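Local coordinates for orotidine 5'-phosphate decarboxylase (Pyrococcus horikoshii, PDB 2CZD), which probably catalyses the decarboxylation of orotidine 5'-monophosphate to UMP, the last step of de novo UMP synthesis, at residues M104-S109 / F134-P139; G156-A161 / A179-V184; E53-L58 / Y81-T86. All coordinates share one frame; numbering follows the deposited sequence.

Interaction 1: M104-S109 / F134-P139; sequences MVVEMS and FGVIAP
Met104 N donates to Gly135 O at 2.9 Å, the one firm direct backbone bond between 104-109 and 134-139; the return bond, Ile137 N to Met104 O at 3.5 Å, is weak. Past it the backbones separate and a water fills in, accepting from Val106 N (2.8 Å) and donating to both Glu107 O and Ile137 O. Glu107, in the loop beyond strand 101-105, points toward 134-139, with CG anti to the backbone N (chi1 -175°), and its extended chain runs at a slant across the CD and CG corner of the Pro139 ring, OE2 lying 3.9 Å from Pro139 CD. OE1 is in a salt bridge with Arg145. An alanine here would probably leave Arg145 without that charged mate and open a gap beside the proline ring. Ser109 OG sits 3.5 Å from Pro139 CB and nearly as close to CG. Val106 and Val136 meet through their CG1 methyls at 4.0 Å, the side chains crossing at about a right angle, and both reach helix 121-131. This is a beta-alpha-beta unit of a TIM barrel: parallel neighbours 101-105 and 135-137 separate beyond their paired residues, and Ser109 belongs to the substrate-binding site.

Interaction 2: G156-A161 / A179-V184; sequences GIKILA and ADYIIV
Strands 158-161 and 181-184 run parallel, their axes 4.6 Å apart at closest approach and their directions differing by 26°, with Leu160 opposite Tyr181 and Ala161 opposite Ile182. Ala161 donates through N to Tyr181 O and accepts at O from Ile183 N, while Ile159 O takes two donors, Asp180 N at 2.8 Å and Tyr181 N at 3.2 Å. The Asp180 side chain completes this end of the ladder: OD1 offers its anti lone pair to Ile159 N, 2.9 Å away, so backbone and side chain both grip Ile159. The Lys158 side chain, bent at chi2 (-66°), crosses that of Asp180 at about a right angle and brings CD to 3.5 Å from Asp180 CG. Its NZ stays 4.3 Å from Asp180 OD2, beyond a salt bridge. Leu160 lies beside Tyr181 and points the same way, CG 3.9 Å from ring atom CD2, and Leu160 CB also meets Ile183 CD1. All three touch Val3 of strand 2-5. On the opposite face, Ala161 CB packs on Ala179 CB at 3.9 Å and touches helix 144-150. The pairing, spanned by helix 170-177, is the last beta-alpha-beta unit of the TIM barrel, with Ile183 near the substrate-binding Lys29.

Interaction 3: E53-L58 / Y81-T86; sequences EIIADL and YVIVHT
Tyr81 turns the edge of its ring to Glu53: OE2 lies in the ring plane, 2.9 Å from Tyr81 OH, which donates a hydrogen bond to it, and close to CE1 as well. The carboxylate is turned 64° from the ring, and the hydroxyl meets OE2 from above the carboxylate plane, 44° out of it. Ile54 O is also at the ring edge, near its plane, while Ile55 CG1 approaches CD1 obliquely at 3.8 Å. A second carboxylate, that of Asp57, meets Ile83: CD1 comes within 3.5 Å of OD1. With CG anti to the backbone N (chi1 -171°), the Asp57 carboxyl carbon comes up against Ile83 CD1 at 3.6 Å. The Asp57 oxygens carry two salt bridges, OD2 to Lys29 and OD1 to Lys59, the active-site proton donor. The apolar isoleucine thus packs against a carboxylate that is part of the substrate-binding site.

The backbones carrying these groups pair in parallel, 53-58 with 81-85, two neighbouring strands of the TIM barrel joined in a beta-alpha-beta crossover through helix 64-76. Tyr81 N gives to Ile54 O, and its carbonyl takes Ala56 N at 2.8 Å in a nearly straight bond. Ala56 O receives Ile83 N at 2.9 Å and, weakly, Leu58 N, which closes an inverse gamma turn centred on Asp57.

On the face shared with Tyr81, the side chains of Ile55 and Ile83 cross obliquely, Ile55 CG2 3.7 Å from Ile83 CG1. The face carrying Ala56 and Val82 looks toward helix 64-76, where Ala56 and Leu58 touch Val74, and Leu58 CD1 approaches Val82 CG1 at 4.3 Å. Further along, His85 NE2 hydrogen-bonds Ala61 O of the second subunit.

From the N terminus, interaction 3 comes first: 53-58 leads through helix 64-76 and the loop closes on 81-86. Interaction 1 follows, 104-109 returning through helix 121-131 to 134-139, and interaction 2 closes last, with helix 170-177 between 156-161 and 179-184. The three loops are in series; none nests or crosses. The barrel sheet stitches them together: Val105 N and Val84 O link interactions 1 and 3, Val136 N and Lys158 O link 1 and 2. Interactions 2 and 3 meet at Leu160 CD2 and Ile55 CD1, 3.8 Å apart, although their strands are not neighbours. Strands 2-5 and 27-31 complete the ring between 181-184 and 53-60.

Interaction 1: M104-S109 / F134-P139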
loop_
_atom_site.group_PDB
_atom_site.type_symbol
_atom_site.label_atom_id
_atom_site.label_comp_id
_atom_site.label_asym_id
_atom_site.label_seq_id
_atom_site.Cartn_x
_atom_site.Cartn_y
_atom_site.Cartn_z
ATOM N N MET B 104 -9.182 1.811 9.860
ATOM C CA MET B 104 -9.279 0.621 9.011
ATOM C C MET B 104 -10.190 0.743 7.810
ATOM O O MET B 104 -11.227 1.368 7.873
ATOM C CB MET B 104 -9.731 -0.582 9.863
ATOM C CG MET B 104 -8.707 -0.974 10.918
ATOM S SD MET B 104 -9.328 -2.228 12.091
ATOM C CE MET B 104 -9.601 -3.659 10.990
ATOM N N VAL B 105 -9.792 0.106 6.707
ATOM C CA VAL B 105 -10.592 0.113 5.492
ATOM C C VAL B 105 -11.524 -1.086 5.538
ATOM O O VAL B 105 -11.070 -2.247 5.588
ATOM C CB VAL B 105 -9.721 -0.048 4.214
ATOM C CG1 VAL B 105 -10.630 -0.187 2.975
ATOM C CG2 VAL B 105 -8.759 1.126 4.070
ATOM N N VAL B 106 -12.824 -0.806 5.514
ATOM C CA VAL B 106 -13.816 -1.869 5.525
ATOM C C VAL B 106 -14.692 -1.875 4.279
ATOM O O VAL B 106 -15.411 -2.836 4.023
ATOM C CB VAL B 106 -14.719 -1.783 6.785
ATOM C CG1 VAL B 106 -13.856 -1.795 8.032
ATOM C CG2 VAL B 106 -15.615 -0.535 6.735
ATOM N N GLU B 107 -14.623 -0.803 3.504
ATOM C CA GLU B 107 -15.426 -0.678 2.291
ATOM C C GLU B 107 -14.751 0.381 1.419
ATOM O O GLU B 107 -14.203 1.355 1.944
ATOM C CB GLU B 107 -16.841 -0.221 2.667
ATOM C CG GLU B 107 -17.800 -0.166 1.485
ATOM C CD GLU B 107 -19.226 0.153 1.910
ATOM O OE1 GLU B 107 -19.758 -0.548 2.794
ATOM O OE2 GLU B 107 -19.816 1.089 1.348
ATOM N N MET B 108 -14.777 0.191 0.098
ATOM C CA MET B 108 -14.164 1.175 -0.789
ATOM C C MET B 108 -15.145 1.786 -1.780
ATOM O O MET B 108 -16.238 1.252 -2.001
ATOM C CB MET B 108 -12.935 0.581 -1.472
ATOM C CG MET B 108 -11.782 0.540 -0.493
ATOM S SD MET B 108 -10.270 -0.150 -1.189
ATOM C CE MET B 108 -9.560 1.318 -1.966
ATOM N N SER B 109 -14.731 2.910 -2.367
ATOM C CA SER B 109 -15.567 3.722 -3.253
ATOM C C SER B 109 -15.576 3.471 -4.754
ATOM O O SER B 109 -16.536 3.826 -5.442
ATOM C CB SER B 109 -15.225 5.208 -3.027
ATOM O OG SER B 109 -14.922 5.473 -1.661
ATOM N N PHE B 134 -9.091 3.569 15.838
ATOM C CA PHE B 134 -9.646 4.904 16.062
ATOM C C PHE B 134 -10.898 5.073 15.201
ATOM O O PHE B 134 -11.900 5.636 15.644
ATOM C CB PHE B 134 -8.623 5.980 15.680
ATOM C CG PHE B 134 -9.192 7.387 15.663
ATOM C CD1 PHE B 134 -9.553 7.997 14.465
ATOM C CD2 PHE B 134 -9.364 8.094 16.850
ATOM C CE1 PHE B 134 -10.071 9.291 14.431
ATOM C CE2 PHE B 134 -9.879 9.385 16.833
ATOM C CZ PHE B 134 -10.236 9.992 15.619
ATOM N N GLY B 135 -10.832 4.599 13.961
ATOM C CA GLY B 135 -11.981 4.731 13.086
ATOM C C GLY B 135 -11.927 3.871 11.846
ATOM O O GLY B 135 -11.005 3.073 11.670
ATOM N N VAL B 136 -12.957 4.018 11.015
ATOM C CA VAL B 136 -13.056 3.322 9.734
ATOM C C VAL B 136 -13.569 4.338 8.733
ATOM O O VAL B 136 -14.101 5.385 9.110
ATOM C CB VAL B 136 -14.032 2.107 9.742
ATOM C CG1 VAL B 136 -13.572 1.080 10.770
ATOM C CG2 VAL B 136 -15.458 2.563 10.008
ATOM N N ILE B 137 -13.392 4.033 7.450
ATOM C CA ILE B 137 -13.869 4.921 6.403
ATOM C C ILE B 137 -15.193 4.419 5.822
ATOM O O ILE B 137 -15.385 3.216 5.626
ATOM C CB ILE B 137 -12.809 5.040 5.288
ATOM C CG1 ILE B 137 -11.598 5.814 5.833
ATOM C CG2 ILE B 137 -13.415 5.717 4.060
ATOM C CD1 ILE B 137 -10.473 5.956 4.845
ATOM N N ALA B 138 -16.136 5.334 5.600
ATOM C CA ALA B 138 -17.426 4.958 5.005
ATOM C C ALA B 138 -17.568 5.809 3.758
ATOM O O ALA B 138 -17.774 7.029 3.850
ATOM C CB ALA B 138 -18.599 5.262 5.969
ATOM N N PRO B 139 -17.416 5.191 2.574
ATOM C CA PRO B 139 -17.547 5.932 1.317
ATOM C C PRO B 139 -18.823 6.729 1.511
ATOM O O PRO B 139 -19.904 6.151 1.563
ATOM C CB PRO B 139 -17.701 4.820 0.287
ATOM C CG PRO B 139 -16.808 3.720 0.857
ATOM C CD PRO B 139 -17.155 3.758 2.337
HETATM O O HOH W 1 -13.455 1.839 4.868
#

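Interaction 2: G156-A161 / A179-V184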
loop_
_atom_site.group_PDB
_atom_site.type_symbol
_atom_site.label_atom_id
_atom_site.label_comp_id
_atom_site.label_asym_id
_atom_site.label_seq_id
_atom_site.Cartn_x
_atom_site.Cartn_y
_atom_site.Cartn_z
ATOM N N GLY B 156 -17.721 4.086 19.839
ATOM C CA GLY B 156 -16.368 4.351 20.256
ATOM C C GLY B 156 -15.475 4.373 19.037
ATOM O O GLY B 156 -14.422 4.999 19.078
ATOM N N ILE B 157 -15.863 3.658 17.976
ATOM C CA ILE B 157 -15.059 3.695 16.755
ATOM C C ILE B 157 -15.673 4.759 15.860
ATOM O O ILE B 157 -16.872 4.704 15.572
ATOM C CB ILE B 157 -15.068 2.335 16.010
ATOM C CG1 ILE B 157 -14.560 1.234 16.954
ATOM C CG2 ILE B 157 -14.161 2.418 14.751
ATOM C CD1 ILE B 157 -14.672 -0.185 16.395
ATOM N N LYS B 158 -14.848 5.711 15.433
ATOM C CA LYS B 158 -15.302 6.820 14.594
ATOM C C LYS B 158 -15.460 6.436 13.127
ATOM O O LYS B 158 -14.934 5.417 12.658
ATOM C CB LYS B 158 -14.309 7.988 14.655
ATOM C CG LYS B 158 -13.894 8.452 16.052
ATOM C CD LYS B 158 -15.046 9.046 16.809
ATOM C CE LYS B 158 -14.576 9.546 18.185
ATOM N NZ LYS B 158 -15.674 10.115 19.019
ATOM N N ILE B 159 -16.233 7.256 12.416
ATOM C CA ILE B 159 -16.422 7.072 10.994
ATOM C C ILE B 159 -15.957 8.343 10.279
ATOM O O ILE B 159 -16.332 9.465 10.661
ATOM C CB ILE B 159 -17.890 6.809 10.657
ATOM C CG1 ILE B 159 -18.273 5.421 11.161
ATOM C CG2 ILE B 159 -18.119 6.874 9.150
ATOM C CD1 ILE B 159 -19.760 5.076 10.927
ATOM N N LEU B 160 -15.112 8.167 9.270
ATOM C CA LEU B 160 -14.624 9.285 8.460
ATOM C C LEU B 160 -15.268 9.076 7.093
ATOM O O LEU B 160 -15.162 7.996 6.523
ATOM C CB LEU B 160 -13.094 9.255 8.346
ATOM C CG LEU B 160 -12.335 9.518 9.651
ATOM C CD1 LEU B 160 -12.193 8.213 10.433
ATOM C CD2 LEU B 160 -10.939 10.076 9.361
ATOM N N ALA B 161 -15.915 10.107 6.553
ATOM C CA ALA B 161 -16.637 9.959 5.287
ATOM C C ALA B 161 -16.218 10.873 4.138
ATOM O O ALA B 161 -16.409 12.100 4.202
ATOM C CB ALA B 161 -18.143 10.137 5.526
ATOM N N ALA B 179 -21.363 10.178 10.373
ATOM C CA ALA B 179 -19.992 10.587 10.110
ATOM C C ALA B 179 -19.433 11.490 11.204
ATOM O O ALA B 179 -19.987 12.569 11.479
ATOM C CB ALA B 179 -19.894 11.322 8.763
ATOM N N ASP B 180 -18.344 11.065 11.849
ATOM C CA ASP B 180 -17.686 11.928 12.827
ATOM C C ASP B 180 -16.841 12.999 12.134
ATOM O O ASP B 180 -16.659 14.095 12.661
ATOM C CB ASP B 180 -16.787 11.113 13.751
ATOM C CG ASP B 180 -17.582 10.157 14.594
ATOM O OD1 ASP B 180 -17.642 8.961 14.241
ATOM O OD2 ASP B 180 -18.173 10.619 15.606
ATOM N N TYR B 181 -16.302 12.645 10.966
ATOM C CA TYR B 181 -15.483 13.527 10.144
ATOM C C TYR B 181 -15.904 13.403 8.696
ATOM O O TYR B 181 -16.309 12.322 8.237
ATOM C CB TYR B 181 -14.000 13.124 10.199
ATOM C CG TYR B 181 -13.396 13.165 11.579
ATOM C CD1 TYR B 181 -12.773 14.322 12.052
ATOM C CD2 TYR B 181 -13.469 12.051 12.419
ATOM C CE1 TYR B 181 -12.229 14.370 13.338
ATOM C CE2 TYR B 181 -12.939 12.086 13.697
ATOM C CZ TYR B 181 -12.323 13.241 14.150
ATOM O OH TYR B 181 -11.809 13.278 15.420
ATOM N N ILE B 182 -15.782 14.522 7.981
ATOM C CA ILE B 182 -16.066 14.580 6.565
ATOM C C ILE B 182 -14.692 14.804 5.926
ATOM O O ILE B 182 -13.956 15.702 6.357
ATOM C CB ILE B 182 -16.963 15.789 6.225
ATOM C CG1 ILE B 182 -18.302 15.672 6.968
ATOM C CG2 ILE B 182 -17.184 15.852 4.729
ATOM C CD1 ILE B 182 -19.057 14.426 6.612
ATOM N N ILE B 183 -14.321 13.971 4.952
ATOM C CA ILE B 183 -13.037 14.130 4.258
ATOM C C ILE B 183 -13.320 14.948 3.001
ATOM O O ILE B 183 -14.143 14.562 2.162
ATOM C CB ILE B 183 -12.446 12.762 3.859
ATOM C CG1 ILE B 183 -12.100 11.989 5.134
ATOM C CG2 ILE B 183 -11.241 12.936 2.948
ATOM C CD1 ILE B 183 -11.729 10.541 4.861
ATOM N N VAL B 184 -12.664 16.100 2.926
ATOM C CA VAL B 184 -12.816 17.033 1.816
ATOM C C VAL B 184 -11.486 17.275 1.112
ATOM O O VAL B 184 -10.475 17.436 1.775
ATOM C CB VAL B 184 -13.335 18.377 2.354
ATOM C CG1 VAL B 184 -13.584 19.359 1.183
ATOM C CG2 VAL B 184 -14.619 18.151 3.128
#

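Interaction 3: E53-L58 / Y81-T86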
loop_
_atom_site.group_PDB
_atom_site.type_symbol
_atom_site.label_atom_id
_atom_site.label_comp_id
_atom_site.label_asym_id
_atom_site.label_seq_id
_atom_site.Cartn_x
_atom_site.Cartn_y
_atom_site.Cartn_z
ATOM N N GLU B 53 -3.342 17.633 13.469
ATOM C CA GLU B 53 -3.133 16.180 13.436
ATOM C C GLU B 53 -3.059 15.678 12.004
ATOM O O GLU B 53 -3.726 16.203 11.115
ATOM C CB GLU B 53 -4.248 15.459 14.197
ATOM C CG GLU B 53 -4.032 15.495 15.712
ATOM C CD GLU B 53 -5.086 14.743 16.486
ATOM O OE1 GLU B 53 -4.939 14.655 17.725
ATOM O OE2 GLU B 53 -6.058 14.242 15.879
ATOM N N ILE B 54 -2.241 14.649 11.791
ATOM C CA ILE B 54 -2.041 14.091 10.457
ATOM C C ILE B 54 -2.435 12.639 10.288
ATOM O O ILE B 54 -2.097 11.787 11.115
ATOM C CB ILE B 54 -0.550 14.233 10.037
ATOM C CG1 ILE B 54 -0.170 15.719 9.989
ATOM C CG2 ILE B 54 -0.311 13.587 8.677
ATOM C CD1 ILE B 54 1.315 15.949 9.821
ATOM N N ILE B 55 -3.196 12.377 9.234
ATOM C CA ILE B 55 -3.565 11.016 8.881
ATOM C C ILE B 55 -2.739 10.632 7.654
ATOM O O ILE B 55 -2.746 11.350 6.649
ATOM C CB ILE B 55 -5.044 10.889 8.472
ATOM C CG1 ILE B 55 -5.947 11.200 9.654
ATOM C CG2 ILE B 55 -5.332 9.439 7.973
ATOM C CD1 ILE B 55 -7.429 11.436 9.231
ATOM N N ALA B 56 -2.028 9.507 7.718
ATOM C CA ALA B 56 -1.264 9.031 6.564
ATOM C C ALA B 56 -2.132 7.963 5.890
ATOM O O ALA B 56 -2.290 6.847 6.419
ATOM C CB ALA B 56 0.088 8.444 7.009
ATOM N N ASP B 57 -2.723 8.341 4.757
ATOM C CA ASP B 57 -3.634 7.490 3.992
ATOM C C ASP B 57 -2.776 6.578 3.129
ATOM O O ASP B 57 -2.630 6.786 1.918
ATOM C CB ASP B 57 -4.551 8.368 3.121
ATOM C CG ASP B 57 -5.660 7.576 2.460
ATOM O OD1 ASP B 57 -5.615 6.333 2.517
ATOM O OD2 ASP B 57 -6.572 8.190 1.866
ATOM N N LEU B 58 -2.194 5.579 3.778
ATOM C CA LEU B 58 -1.324 4.639 3.061
ATOM C C LEU B 58 -2.023 3.359 2.614
ATOM O O LEU B 58 -1.572 2.719 1.662
ATOM C CB LEU B 58 -0.133 4.263 3.936
ATOM C CG LEU B 58 0.580 5.437 4.605
ATOM C CD1 LEU B 58 1.795 4.903 5.378
ATOM C CD2 LEU B 58 1.008 6.454 3.559
ATOM N N TYR B 81 -2.151 9.169 12.707
ATOM C CA TYR B 81 -2.963 7.995 12.363
ATOM C C TYR B 81 -2.496 7.430 11.043
ATOM O O TYR B 81 -2.068 8.171 10.165
ATOM C CB TYR B 81 -4.457 8.332 12.174
ATOM C CG TYR B 81 -5.077 9.141 13.275
ATOM C CD1 TYR B 81 -4.969 10.532 13.273
ATOM C CD2 TYR B 81 -5.731 8.523 14.338
ATOM C CE1 TYR B 81 -5.503 11.292 14.316
ATOM C CE2 TYR B 81 -6.269 9.280 15.394
ATOM C CZ TYR B 81 -6.140 10.659 15.367
ATOM O OH TYR B 81 -6.608 11.401 16.432
ATOM N N VAL B 82 -2.596 6.110 10.893
ATOM C CA VAL B 82 -2.245 5.490 9.626
ATOM C C VAL B 82 -3.446 4.672 9.183
ATOM O O VAL B 82 -4.026 3.930 9.991
ATOM C CB VAL B 82 -1.021 4.525 9.771
ATOM C CG1 VAL B 82 -0.866 3.688 8.512
ATOM C CG2 VAL B 82 0.262 5.330 10.008
ATOM N N ILE B 83 -3.843 4.840 7.917
ATOM C CA ILE B 83 -4.943 4.046 7.353
ATOM C C ILE B 83 -4.380 2.702 6.880
ATOM O O ILE B 83 -3.408 2.646 6.117
ATOM C CB ILE B 83 -5.624 4.793 6.191
ATOM C CG1 ILE B 83 -6.291 6.045 6.760
ATOM C CG2 ILE B 83 -6.683 3.896 5.491
ATOM C CD1 ILE B 83 -6.986 6.956 5.717
ATOM N N VAL B 84 -5.009 1.619 7.334
ATOM C CA VAL B 84 -4.560 0.272 7.009
ATOM C C VAL B 84 -5.713 -0.573 6.504
ATOM O O VAL B 84 -6.869 -0.374 6.905
ATOM C CB VAL B 84 -3.965 -0.419 8.265
ATOM C CG1 VAL B 84 -2.809 0.386 8.805
ATOM C CG2 VAL B 84 -5.058 -0.578 9.324
ATOM N N HIS B 85 -5.417 -1.495 5.597
ATOM C CA HIS B 85 -6.458 -2.403 5.100
ATOM C C HIS B 85 -6.721 -3.480 6.145
ATOM O O HIS B 85 -5.869 -3.770 6.989
ATOM C CB HIS B 85 -6.005 -3.120 3.823
ATOM C CG HIS B 85 -6.419 -2.434 2.560
ATOM N ND1 HIS B 85 -7.731 -2.374 2.141
ATOM C CD2 HIS B 85 -5.687 -1.790 1.612
ATOM C CE1 HIS B 85 -7.793 -1.726 0.991
ATOM N NE2 HIS B 85 -6.565 -1.360 0.647
ATOM N N THR B 86 -7.916 -4.054 6.060
ATOM C CA THR B 86 -8.345 -5.145 6.929
ATOM C C THR B 86 -8.085 -6.489 6.234
ATOM O O THR B 86 -7.814 -7.490 6.899
ATOM C CB THR B 86 -9.869 -5.062 7.199
ATOM O OG1 THR B 86 -10.164 -3.785 7.771
ATOM C CG2 THR B 86 -10.322 -6.122 8.188
#